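Local coordinates for M152 protein (Murid herpesvirus 1, PDB 4G59) that probably acts as an MHC class I-like viral immunoevasin, binding host RAE-1 ligands of the NKG2D receptor and interfering with antigen presentation, at residues I9-D12 with E13-D16. Sequence-based numbering, arbitrary orientation.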
loop_
_atom_site.group_PDB
_atom_site.type_symbol
_atom_site.label_atom_id
_atom_site.label_comp_id
_atom_site.label_asym_id
_atom_site.label_seq_id
_atom_site.Cartn_x
_atom_site.Cartn_y
_atom_site.Cartn_z
ATOM N N ILE B 9 24.481 15.028 4.036
ATOM C CA ILE B 9 24.610 13.610 3.750
ATOM C C ILE B 9 25.683 12.955 4.616
ATOM O O ILE B 9 26.804 13.443 4.685
ATOM C CB ILE B 9 24.874 13.394 2.262
ATOM C CG1 ILE B 9 23.648 13.847 1.490
ATOM C CG2 ILE B 9 25.178 11.924 1.969
ATOM C CD1 ILE B 9 23.882 14.018 0.013
ATOM N N PHE B 10 25.335 11.860 5.282
ATOM C CA PHE B 10 26.269 11.197 6.185
ATOM C C PHE B 10 26.586 9.803 5.677
ATOM O O PHE B 10 25.697 8.975 5.500
ATOM C CB PHE B 10 25.706 11.143 7.612
ATOM C CG PHE B 10 25.374 12.500 8.177
ATOM C CD1 PHE B 10 26.348 13.261 8.823
ATOM C CD2 PHE B 10 24.102 13.035 8.043
ATOM C CE1 PHE B 10 26.046 14.529 9.335
ATOM C CE2 PHE B 10 23.799 14.292 8.558
ATOM C CZ PHE B 10 24.776 15.035 9.203
ATOM N N GLU B 11 27.854 9.564 5.406
ATOM C CA GLU B 11 28.287 8.266 4.946
ATOM C C GLU B 11 29.377 7.784 5.867
ATOM O O GLU B 11 30.322 8.501 6.129
ATOM C CB GLU B 11 28.815 8.364 3.518
ATOM C CG GLU B 11 27.889 9.103 2.589
ATOM C CD GLU B 11 28.578 9.634 1.362
ATOM O OE1 GLU B 11 28.352 9.094 0.266
ATOM O OE2 GLU B 11 29.328 10.614 1.492
ATOM N N ASP B 12 29.255 6.564 6.357
ATOM C CA ASP B 12 30.315 6.017 7.173
ATOM C C ASP B 12 31.009 4.971 6.338
ATOM O O ASP B 12 32.029 5.243 5.719
ATOM C CB ASP B 12 29.760 5.388 8.448
ATOM C CG ASP B 12 30.836 4.734 9.290
ATOM O OD1 ASP B 12 32.006 5.144 9.182
ATOM O OD2 ASP B 12 30.513 3.812 10.063
ATOM N N GLU B 13 30.439 3.779 6.304
ATOM C CA GLU B 13 30.988 2.709 5.503
ATOM C C GLU B 13 29.877 2.162 4.634
ATOM O O GLU B 13 28.818 1.823 5.142
ATOM C CB GLU B 13 31.545 1.617 6.420
ATOM C CG GLU B 13 32.899 1.088 6.003
ATOM C CD GLU B 13 33.560 0.222 7.054
ATOM O OE1 GLU B 13 32.872 -0.244 7.974
ATOM O OE2 GLU B 13 34.779 0.007 6.957
ATOM N N ARG B 14 30.101 2.060 3.332
ATOM C CA ARG B 14 29.079 1.468 2.469
ATOM C C ARG B 14 28.778 0.031 2.897
ATOM O O ARG B 14 29.702 -0.764 3.108
ATOM C CB ARG B 14 29.485 1.516 0.988
ATOM C CG ARG B 14 29.138 2.823 0.276
ATOM C CD ARG B 14 27.622 3.084 0.218
ATOM N NE ARG B 14 27.334 4.474 -0.146
ATOM C CZ ARG B 14 26.885 4.870 -1.333
ATOM N NH1 ARG B 14 26.636 3.984 -2.286
ATOM N NH2 ARG B 14 26.664 6.152 -1.568
ATOM N N VAL B 15 27.493 -0.291 3.054
ATOM C CA VAL B 15 27.074 -1.662 3.354
ATOM C C VAL B 15 26.750 -2.417 2.068
ATOM O O VAL B 15 25.961 -1.955 1.241
ATOM C CB VAL B 15 25.845 -1.703 4.262
ATOM C CG1 VAL B 15 25.473 -3.147 4.569
ATOM C CG2 VAL B 15 26.081 -0.911 5.553
ATOM N N ASP B 16 27.378 -3.569 1.884
ATOM C CA ASP B 16 27.090 -4.397 0.729
ATOM C C ASP B 16 25.895 -5.284 1.064
ATOM O O ASP B 16 26.000 -6.191 1.873
ATOM C CB ASP B 16 28.303 -5.256 0.379
ATOM C CG ASP B 16 28.061 -6.150 -0.829
ATOM O OD1 ASP B 16 27.218 -5.808 -1.703
ATOM O OD2 ASP B 16 28.737 -7.194 -0.906
#
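Where the edge strand 5-11 runs out into the linker that follows it, Glu11 and Arg14 reach toward each other over an exposed bend whose inner residues are Asp12 and Glu13. The bend is open: Glu11 CA and Arg14 CA stand 7.3 Å apart. Glu11 OE1 faces Arg14 NH2 at 3.9 Å, a long salt bridge. OE1 lies at the edge of the guanidinium and near its plane, yet the carboxylate itself is turned 52° from that plane and meets the guanidinium through OE1 alone, not in the flat, two-pronged pairing. Arg14 folds back to get there. Its chain kinks about the CB-CG bond (chi2 -63°), which returns the guanidinium toward the strand end, while Glu11 runs extended beyond CG.

In this MHC class I-like fold, strand 5-11 pairs with strand 258-264 at the edge of the sheet it shares with strands 250-253 and 210-213, and the linker leads on to strand 22-31 of the eight-stranded platform. The disulfide Cys18-Cys172 ties this linker to helix 161-178. Arg14 adds a second tie through NH1, which forms a salt bridge with Asp179 just beyond that helix; Glu11 OE2 has a weak, long ion pair with Arg182. Both side chains also touch Trp258.

At the bend, Asp12 and Glu13 meet chiefly because they are neighbours in sequence. With CG of Asp12 anti to its own amide nitrogen (chi1 177°), OD1 comes to 3.5 Å from Glu13 N without bonding to it. Glu13 CB lies 3.7 Å from Asp12 O. The two carboxylates remain apart, Asp12 OD2 and Glu13 OE1 being 5.1 Å from each other, a spacing at which their mutual repulsion is probably eased by solvent.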